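Pilus tip adhesin Cpa (PDB 4C0Z) forms part of the streptococcal pilus tip and uses reactive internal thioester bonds to attach covalently to targets on the host cell surface. Local coordinates at residues Y54-T59 with E82-L87; Q99-R104 with W135-S140. All coordinates share one frame; numbering follows the deposited sequence.

Interaction 1: Y54-T59 with E82-L87; sequences YCFNLT and ENFIKL. With SPD (spermidine), chain B.
Asn57, in the turn that follows Cys55 and Phe56, and Leu87, at the end of helix 81-87, bring the two backbones closest, their CA atoms 8.3 Å apart, so side chains must span the gap. Asn57 does this with a polar arm: its ND2 donates to Leu87 O over 2.9 Å, with an N-H...O angle of 161°, in the carbonyl plane and on a lone pair. A carbonyl in the last turn of a helix lacks the next turn's N-H, and the short amide of asparagine suits the task because its OD1 can accept in return, here weakly from Asn205. Phe56 supplies the apolar half. With CG between the backbone N and the carbonyl carbon (chi1 64°), its ring is carried toward the helix, where CZ meets Phe84 CE1 at 4.1 Å. That atom lies over one face of the Phe56 ring, near the rim, and the two rings meet obliquely, their planes at 55°. Leu87 C lies at the ring's edge, 4.0 Å from Phe56 CE2, and Leu87 CB touches the same CE2 at 4.1 Å. Phe84 and Leu87 also pack on Ile195 of strand 191-198, which places the helix against the barrel. Nearby, Cys55 of the Cys55-Gln204 thioester has SG 3.7 Å from spermidine C9, and spermidine N10 donates to Asn57 O over 3.2 Å; the same spermidine is also bonded to Asn57 O and Lys60 O of the second subunit. Asn57 thus serves two sides, which would link the position of its ligand-binding carbonyl to the packing of the helix.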
ATOM      1  N   TYR I  54       9.388   6.590   8.767  1.00 36.59           N
ATOM      2  CA  TYR I  54       8.531   5.459   8.428  1.00 33.88           C
ATOM      3  C   TYR I  54       7.270   6.045   7.828  1.00 35.59           C
ATOM      4  O   TYR I  54       6.821   7.117   8.252  1.00 35.96           O
ATOM      5  CB  TYR I  54       8.238   4.580   9.664  1.00 36.09           C
ATOM      6  CG  TYR I  54       9.478   3.850  10.140  1.00 38.13           C
ATOM      7  CD1 TYR I  54       9.870   2.650   9.554  1.00 38.54           C
ATOM      8  CD2 TYR I  54      10.320   4.415  11.103  1.00 41.70           C
ATOM      9  CE1 TYR I  54      11.049   2.008   9.932  1.00 39.93           C
ATOM     10  CE2 TYR I  54      11.492   3.768  11.515  1.00 43.93           C
ATOM     11  CZ  TYR I  54      11.855   2.564  10.922  1.00 51.84           C
ATOM     12  OH  TYR I  54      12.990   1.896  11.337  1.00 49.98           O
ATOM     13  N   CYS I  55       6.717   5.369   6.827  1.00 30.53           N
ATOM     14  CA  CYS I  55       5.536   5.850   6.133  1.00 30.03           C
ATOM     15  C   CYS I  55       4.241   5.284   6.673  1.00 34.49           C
ATOM     16  O   CYS I  55       4.239   4.277   7.383  1.00 32.20           O
ATOM     17  CB  CYS I  55       5.661   5.603   4.632  1.00 29.52           C
ATOM     18  SG  CYS I  55       5.711   3.858   4.175  1.00 34.11           S
ATOM     19  N   PHE I  56       3.132   5.915   6.275  1.00 33.31           N
ATOM     20  CA  PHE I  56       1.763   5.470   6.501  1.00 33.81           C
ATOM     21  C   PHE I  56       0.911   5.888   5.310  1.00 37.40           C
ATOM     22  O   PHE I  56       1.407   6.643   4.479  1.00 36.39           O
ATOM     23  CB  PHE I  56       1.207   5.860   7.869  1.00 37.47           C
ATOM     24  CG  PHE I  56       1.034   7.310   8.218  1.00 39.50           C
ATOM     25  CD1 PHE I  56       2.109   8.060   8.689  1.00 43.41           C
ATOM     26  CD2 PHE I  56      -0.230   7.885   8.238  1.00 41.90           C
ATOM     27  CE1 PHE I  56       1.928   9.377   9.118  1.00 45.38           C
ATOM     28  CE2 PHE I  56      -0.410   9.206   8.666  1.00 46.33           C
ATOM     29  CZ  PHE I  56       0.668   9.939   9.111  1.00 44.30           C
ATOM     30  N   ASN I  57      -0.342   5.374   5.194  1.00 33.01           N
ATOM     31  CA  ASN I  57      -1.277   5.522   4.061  1.00 29.57           C
ATOM     32  C   ASN I  57      -0.835   4.550   2.970  1.00 30.66           C
ATOM     33  O   ASN I  57      -0.205   4.945   1.985  1.00 27.47           O
ATOM     34  CB  ASN I  57      -1.383   6.939   3.507  1.00 30.59           C
ATOM     35  CG  ASN I  57      -1.649   8.011   4.544  1.00 43.34           C
ATOM     36  OD1 ASN I  57      -0.813   8.862   4.807  1.00 37.28           O
ATOM     37  ND2 ASN I  57      -2.808   8.016   5.128  1.00 28.86           N
ATOM     38  N   LEU I  58      -1.147   3.261   3.162  1.00 28.73           N
ATOM     39  CA  LEU I  58      -0.763   2.190   2.243  1.00 27.44           C
ATOM     40  C   LEU I  58      -1.266   2.347   0.819  1.00 29.55           C
ATOM     41  O   LEU I  58      -0.673   1.775  -0.089  1.00 31.01           O
ATOM     42  CB  LEU I  58      -1.190   0.820   2.798  1.00 27.74           C
ATOM     43  CG  LEU I  58      -0.436   0.296   4.004  1.00 31.88           C
ATOM     44  CD1 LEU I  58      -1.052  -1.016   4.472  1.00 32.13           C
ATOM     45  CD2 LEU I  58       1.027   0.094   3.669  1.00 35.15           C
ATOM     46  N   THR I  59      -2.357   3.079   0.609  1.00 26.54           N
ATOM     47  CA  THR I  59      -2.934   3.207  -0.731  1.00 26.80           C
ATOM     48  C   THR I  59      -2.346   4.406  -1.492  1.00 28.29           C
ATOM     49  O   THR I  59      -2.739   4.641  -2.626  1.00 28.99           O
ATOM     50  CB  THR I  59      -4.482   3.205  -0.687  1.00 31.20           C
ATOM     51  OG1 THR I  59      -4.915   4.425  -0.104  1.00 31.70           O
ATOM     52  CG2 THR I  59      -5.047   2.042   0.100  1.00 29.19           C
ATOM     53  N   GLU I  82      -4.861  13.315  17.415  1.00 66.91           N
ATOM     54  CA  GLU I  82      -5.667  14.206  16.578  1.00 66.07           C
ATOM     55  C   GLU I  82      -5.067  14.331  15.167  1.00 64.84           C
ATOM     56  O   GLU I  82      -5.805  14.195  14.193  1.00 62.88           O
ATOM     57  CB  GLU I  82      -5.805  15.587  17.251  1.00 70.95           C
ATOM     58  CG  GLU I  82      -6.793  16.538  16.584  1.00 84.46           C
ATOM     59  CD  GLU I  82      -6.922  17.918  17.216  1.00118.61           C
ATOM     60  OE1 GLU I  82      -6.686  18.058  18.439  1.00116.79           O
ATOM     61  OE2 GLU I  82      -7.253  18.870  16.472  1.00120.72           O
ATOM     62  N   ASN I  83      -3.740  14.538  15.058  1.00 59.29           N
ATOM     63  CA  ASN I  83      -3.066  14.652  13.767  1.00 55.94           C
ATOM     64  C   ASN I  83      -3.035  13.329  12.993  1.00 56.74           C
ATOM     65  O   ASN I  83      -3.127  13.364  11.766  1.00 54.34           O
ATOM     66  CB  ASN I  83      -1.684  15.276  13.902  1.00 55.79           C
ATOM     67  CG  ASN I  83      -1.741  16.763  14.157  1.00 77.71           C
ATOM     68  OD1 ASN I  83      -2.663  17.465  13.726  1.00 72.66           O
ATOM     69  ND2 ASN I  83      -0.738  17.287  14.835  1.00 65.15           N
ATOM     70  N   PHE I  84      -3.004  12.173  13.700  1.00 54.35           N
ATOM     71  CA  PHE I  84      -3.082  10.857  13.050  1.00 51.37           C
ATOM     72  C   PHE I  84      -4.458  10.637  12.489  1.00 54.33           C
ATOM     73  O   PHE I  84      -4.575  10.178  11.361  1.00 52.11           O
ATOM     74  CB  PHE I  84      -2.744   9.704  14.003  1.00 53.73           C
ATOM     75  CG  PHE I  84      -1.276   9.379  14.066  1.00 54.26           C
ATOM     76  CD1 PHE I  84      -0.595   8.939  12.936  1.00 53.47           C
ATOM     77  CD2 PHE I  84      -0.565   9.533  15.253  1.00 58.43           C
ATOM     78  CE1 PHE I  84       0.765   8.646  12.994  1.00 54.56           C
ATOM     79  CE2 PHE I  84       0.795   9.233  15.311  1.00 61.10           C
ATOM     80  CZ  PHE I  84       1.456   8.804  14.182  1.00 56.44           C
ATOM     81  N   ILE I  85      -5.506  10.969  13.259  1.00 51.86           N
ATOM     82  CA  ILE I  85      -6.880  10.803  12.787  1.00 51.13           C
ATOM     83  C   ILE I  85      -7.130  11.681  11.542  1.00 54.06           C
ATOM     84  O   ILE I  85      -7.780  11.234  10.594  1.00 53.26           O
ATOM     85  CB  ILE I  85      -7.881  11.013  13.940  1.00 56.81           C
ATOM     86  CG1 ILE I  85      -7.808   9.816  14.924  1.00 58.73           C
ATOM     87  CG2 ILE I  85      -9.312  11.216  13.420  1.00 57.09           C
ATOM     88  CD1 ILE I  85      -8.125  10.147  16.384  1.00 65.67           C
ATOM     89  N   LYS I  86      -6.547  12.886  11.521  1.00 51.45           N
ATOM     90  CA  LYS I  86      -6.671  13.818  10.402  1.00 50.79           C
ATOM     91  C   LYS I  86      -5.970  13.324   9.128  1.00 51.67           C
ATOM     92  O   LYS I  86      -6.440  13.629   8.035  1.00 49.64           O
ATOM     93  CB  LYS I  86      -6.111  15.200  10.788  1.00 55.16           C
ATOM     94  CG  LYS I  86      -7.046  16.030  11.663  1.00 80.51           C
ATOM     95  CD  LYS I  86      -6.382  17.337  12.097  1.00 95.01           C
ATOM     96  CE  LYS I  86      -7.236  18.122  13.059  1.00113.39           C
ATOM     97  NZ  LYS I  86      -6.535  19.340  13.547  1.00125.60           N
ATOM     98  N   LEU I  87      -4.829  12.622   9.266  1.00 47.76           N
ATOM     99  CA  LEU I  87      -4.025  12.208   8.107  1.00 46.46           C
ATOM    100  C   LEU I  87      -4.035  10.714   7.753  1.00 50.84           C
ATOM    101  O   LEU I  87      -3.736  10.378   6.611  1.00 49.17           O
ATOM    102  CB  LEU I  87      -2.575  12.683   8.298  1.00 46.70           C
ATOM    103  CG  LEU I  87      -2.386  14.199   8.352  1.00 52.90           C
ATOM    104  CD1 LEU I  87      -0.994  14.555   8.779  1.00 53.07           C
ATOM    105  CD2 LEU I  87      -2.742  14.850   7.005  1.00 54.46           C
TER
HETATM  106  N1  SPD B1221      -0.122  -1.355  -4.760  1.00 28.40           N
HETATM  107  C2  SPD B1221      -1.193  -0.442  -4.379  1.00 25.56           C
HETATM  108  C3  SPD B1221      -0.688   0.577  -3.343  1.00 24.17           C
HETATM  109  C4  SPD B1221       0.718   1.064  -3.646  1.00 27.71           C
HETATM  110  C5  SPD B1221       1.157   1.885  -2.438  1.00 30.36           C
HETATM  111  N6  SPD B1221       2.463   1.472  -1.953  1.00 32.39           N
HETATM  112  C7  SPD B1221       2.972   2.378  -0.888  1.00 27.29           C
HETATM  113  C8  SPD B1221       2.853   1.686   0.510  1.00 29.43           C
HETATM  114  C9  SPD B1221       3.348   2.649   1.632  1.00 36.77           C
HETATM  115  N10 SPD B1221       2.769   3.994   1.538  1.00 40.81           N

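Interaction 2: Q99-R104 with W135-S140; sequences QQNILR and WYYTDS
Asn101 lies across the Tyr137 ring, and its side chain can be followed outward atom by atom. CB sits almost directly above the ring centre, 3.8 Å from the centroid and 12° off the normal, a CH-pi contact. CG comes next, drifting toward one side of the ring, 3.7 Å from Tyr137 CE1. At the tip the amide divides: ND2 lies beyond the rim, 3.4 Å from Tyr137 CE1, with the amide plane stacked at 29° to the ring, while OD1 accepts from Arg104 NH2 over 2.9 Å. That donor stands above the carbonyl plane, yet OD1 lies close to the guanidinium plane. Asparagine suits this place because its CB can cover the ring face while the flat amide slides past the rim, where OD1 can accept from a residue one turn along its own helix. On the opposite face of the Tyr137 ring lies Tyr136 CD2, so the ring is held between two neighbours. Ile102 completes the apolar seam, its CG1 4.1 Å from Tyr137 CB and its CD1 3.8 Å from Thr138 CG2. With no hydrogen bond crossing it, the joint between helices 98-108 and 123-138 rests on ring-face and methyl packing, with the polar bond kept within one helix.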
ATOM      1  N   GLN I  99      -0.670   6.985  19.344  1.00 64.81           N
ATOM      2  CA  GLN I  99       0.548   7.782  19.523  1.00 65.13           C
ATOM      3  C   GLN I  99       1.600   7.033  20.377  1.00 70.80           C
ATOM      4  O   GLN I  99       2.744   6.894  19.933  1.00 70.79           O
ATOM      5  CB  GLN I  99       0.165   9.140  20.158  1.00 68.97           C
ATOM      6  CG  GLN I  99       1.312   9.978  20.728  1.00 91.75           C
ATOM      7  CD  GLN I  99       0.859  11.350  21.186  1.00120.16           C
ATOM      8  OE1 GLN I  99      -0.184  11.519  21.837  1.00122.02           O
ATOM      9  NE2 GLN I  99       1.663  12.361  20.894  1.00110.60           N
ATOM     10  N   GLN I 100       1.186   6.516  21.563  1.00 67.89           N
ATOM     11  CA  GLN I 100       2.023   5.775  22.527  1.00 69.22           C
ATOM     12  C   GLN I 100       2.560   4.476  21.958  1.00 68.11           C
ATOM     13  O   GLN I 100       3.738   4.166  22.148  1.00 67.60           O
ATOM     14  CB  GLN I 100       1.282   5.528  23.856  1.00 74.05           C
ATOM     15  CG  GLN I 100       1.041   6.802  24.660  1.00 89.55           C
ATOM     16  CD  GLN I 100      -0.273   7.500  24.371  1.00 98.83           C
ATOM     17  OE1 GLN I 100      -0.937   7.282  23.350  1.00 84.45           O
ATOM     18  NE2 GLN I 100      -0.675   8.376  25.278  1.00 93.71           N
ATOM     19  N   ASN I 101       1.707   3.746  21.223  1.00 61.78           N
ATOM     20  CA  ASN I 101       2.082   2.499  20.568  1.00 59.60           C
ATOM     21  C   ASN I 101       3.129   2.727  19.494  1.00 58.96           C
ATOM     22  O   ASN I 101       4.113   1.989  19.434  1.00 58.01           O
ATOM     23  CB  ASN I 101       0.856   1.778  20.015  1.00 59.57           C
ATOM     24  CG  ASN I 101       0.058   1.102  21.097  1.00 81.58           C
ATOM     25  OD1 ASN I 101       0.596   0.594  22.088  1.00 75.63           O
ATOM     26  ND2 ASN I 101      -1.246   1.094  20.943  1.00 75.15           N
ATOM     27  N   ILE I 102       2.943   3.781  18.683  1.00 53.89           N
ATOM     28  CA  ILE I 102       3.857   4.155  17.616  1.00 50.71           C
ATOM     29  C   ILE I 102       5.208   4.555  18.217  1.00 55.47           C
ATOM     30  O   ILE I 102       6.242   4.034  17.780  1.00 53.74           O
ATOM     31  CB  ILE I 102       3.221   5.208  16.659  1.00 51.35           C
ATOM     32  CG1 ILE I 102       2.155   4.526  15.755  1.00 50.18           C
ATOM     33  CG2 ILE I 102       4.287   5.913  15.801  1.00 47.35           C
ATOM     34  CD1 ILE I 102       1.081   5.413  15.248  1.00 53.69           C
ATOM     35  N   LEU I 103       5.186   5.412  19.254  1.00 55.90           N
ATOM     36  CA  LEU I 103       6.384   5.855  19.983  1.00 58.57           C
ATOM     37  C   LEU I 103       7.166   4.673  20.545  1.00 64.07           C
ATOM     38  O   LEU I 103       8.397   4.651  20.427  1.00 63.53           O
ATOM     39  CB  LEU I 103       6.034   6.825  21.109  1.00 62.41           C
ATOM     40  CG  LEU I 103       6.376   8.310  20.905  1.00 67.42           C
ATOM     41  CD1 LEU I 103       6.196   9.075  22.190  1.00 70.24           C
ATOM     42  CD2 LEU I 103       7.798   8.514  20.403  1.00 70.84           C
ATOM     43  N   ARG I 104       6.450   3.681  21.140  1.00 62.04           N
ATOM     44  CA  ARG I 104       7.067   2.461  21.680  1.00 64.51           C
ATOM     45  C   ARG I 104       7.784   1.655  20.593  1.00 66.36           C
ATOM     46  O   ARG I 104       8.874   1.139  20.842  1.00 67.36           O
ATOM     47  CB  ARG I 104       6.049   1.577  22.407  1.00 66.37           C
ATOM     48  CG  ARG I 104       5.990   1.843  23.886  1.00 80.77           C
ATOM     49  CD  ARG I 104       5.159   0.822  24.642  1.00 96.64           C
ATOM     50  NE  ARG I 104       3.735   0.917  24.316  1.00102.62           N
ATOM     51  CZ  ARG I 104       2.868   1.711  24.939  1.00118.77           C
ATOM     52  NH1 ARG I 104       3.270   2.504  25.924  1.00112.28           N
ATOM     53  NH2 ARG I 104       1.594   1.723  24.576  1.00102.91           N
ATOM     54  N   TRP I 135       2.841   0.083  10.281  1.00 36.18           N
ATOM     55  CA  TRP I 135       1.665  -0.124   9.419  1.00 34.90           C
ATOM     56  C   TRP I 135       0.534  -0.826  10.137  1.00 37.63           C
ATOM     57  O   TRP I 135      -0.625  -0.535   9.845  1.00 36.32           O
ATOM     58  CB  TRP I 135       2.017  -0.901   8.147  1.00 32.42           C
ATOM     59  CG  TRP I 135       2.761  -0.111   7.123  1.00 32.19           C
ATOM     60  CD1 TRP I 135       2.637   1.219   6.862  1.00 33.96           C
ATOM     61  CD2 TRP I 135       3.636  -0.637   6.117  1.00 31.25           C
ATOM     62  NE1 TRP I 135       3.429   1.564   5.803  1.00 31.76           N
ATOM     63  CE2 TRP I 135       4.058   0.446   5.326  1.00 32.40           C
ATOM     64  CE3 TRP I 135       4.127  -1.918   5.829  1.00 33.04           C
ATOM     65  CZ2 TRP I 135       4.948   0.295   4.271  1.00 31.17           C
ATOM     66  CZ3 TRP I 135       5.019  -2.065   4.793  1.00 33.50           C
ATOM     67  CH2 TRP I 135       5.402  -0.976   4.007  1.00 32.75           C
ATOM     68  N   TYR I 136       0.864  -1.747  11.073  1.00 34.51           N
ATOM     69  CA  TYR I 136      -0.119  -2.454  11.879  1.00 36.30           C
ATOM     70  C   TYR I 136      -1.000  -1.421  12.625  1.00 43.26           C
ATOM     71  O   TYR I 136      -2.213  -1.592  12.705  1.00 41.96           O
ATOM     72  CB  TYR I 136       0.597  -3.402  12.876  1.00 39.72           C
ATOM     73  CG  TYR I 136      -0.333  -4.131  13.819  1.00 43.40           C
ATOM     74  CD1 TYR I 136      -1.024  -5.266  13.408  1.00 45.80           C
ATOM     75  CD2 TYR I 136      -0.511  -3.697  15.125  1.00 46.57           C
ATOM     76  CE1 TYR I 136      -1.877  -5.946  14.277  1.00 50.76           C
ATOM     77  CE2 TYR I 136      -1.365  -4.365  16.002  1.00 49.92           C
ATOM     78  CZ  TYR I 136      -2.050  -5.486  15.572  1.00 57.19           C
ATOM     79  OH  TYR I 136      -2.904  -6.138  16.420  1.00 61.45           O
ATOM     80  N   TYR I 137      -0.388  -0.335  13.132  1.00 42.26           N
ATOM     81  CA  TYR I 137      -1.124   0.695  13.867  1.00 43.54           C
ATOM     82  C   TYR I 137      -1.666   1.812  12.986  1.00 46.10           C
ATOM     83  O   TYR I 137      -2.813   2.208  13.165  1.00 47.43           O
ATOM     84  CB  TYR I 137      -0.279   1.265  15.019  1.00 46.61           C
ATOM     85  CG  TYR I 137      -0.158   0.294  16.173  1.00 51.77           C
ATOM     86  CD1 TYR I 137      -1.209   0.109  17.070  1.00 55.48           C
ATOM     87  CD2 TYR I 137       0.982  -0.490  16.333  1.00 53.95           C
ATOM     88  CE1 TYR I 137      -1.120  -0.823  18.104  1.00 58.28           C
ATOM     89  CE2 TYR I 137       1.094  -1.405  17.381  1.00 57.99           C
ATOM     90  CZ  TYR I 137       0.041  -1.568  18.263  1.00 64.83           C
ATOM     91  OH  TYR I 137       0.164  -2.490  19.269  1.00 68.78           O
ATOM     92  N   THR I 138      -0.862   2.326  12.063  1.00 39.42           N
ATOM     93  CA  THR I 138      -1.267   3.461  11.226  1.00 37.13           C
ATOM     94  C   THR I 138      -2.304   3.128  10.153  1.00 39.56           C
ATOM     95  O   THR I 138      -3.091   3.997   9.770  1.00 37.57           O
ATOM     96  CB  THR I 138      -0.050   4.081  10.555  1.00 37.13           C
ATOM     97  OG1 THR I 138       0.528   3.132   9.662  1.00 35.00           O
ATOM     98  CG2 THR I 138       0.964   4.613  11.547  1.00 37.44           C
ATOM     99  N   ASP I 139      -2.272   1.895   9.639  1.00 36.08           N
ATOM    100  CA  ASP I 139      -3.130   1.473   8.535  1.00 34.21           C
ATOM    101  C   ASP I 139      -3.944   0.225   8.830  1.00 40.79           C
ATOM    102  O   ASP I 139      -4.572  -0.311   7.920  1.00 40.71           O
ATOM    103  CB  ASP I 139      -2.249   1.255   7.299  1.00 32.62           C
ATOM    104  CG  ASP I 139      -1.803   2.548   6.672  1.00 34.28           C
ATOM    105  OD1 ASP I 139      -0.750   3.084   7.098  1.00 38.78           O
ATOM    106  OD2 ASP I 139      -2.546   3.077   5.815  1.00 33.78           O
ATOM    107  N   SER I 140      -3.948  -0.228  10.090  1.00 40.72           N
ATOM    108  CA  SER I 140      -4.632  -1.449  10.543  1.00 42.74           C
ATOM    109  C   SER I 140      -4.277  -2.644   9.630  1.00 45.94           C
ATOM    110  O   SER I 140      -5.164  -3.412   9.236  1.00 45.11           O
ATOM    111  CB  SER I 140      -6.146  -1.239  10.665  1.00 45.73           C
ATOM    112  OG  SER I 140      -6.455  -0.164  11.535  1.00 52.46           O
TER

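In the fold
Interactions 1 and 2 lie about 10 Å apart, centre to centre, within this N-terminal thioester domain of the pilus tip adhesin, and follow in series along the chain; helices 81-87 and 98-108 are consecutive. Interaction 1 sets helix 81-87 against the chain at strand 51-56, interaction 2 sets helix 98-108 against helix 123-138, and both rest on the antiparallel barrel: Phe84 and Ile102 both pack on Leu193 of strand 191-198. They meet directly at Asp139, just past helix 123-138; its OD1 and OD2 probably accept from the backbone N atoms of Asn57 and Leu58, each over 3.0 Å. Trp135 on that helix also lines the spermidine pocket beside Cys55. The helical layer and the thioester strand are therefore in direct contact, consistent with a preorganised site for the amine.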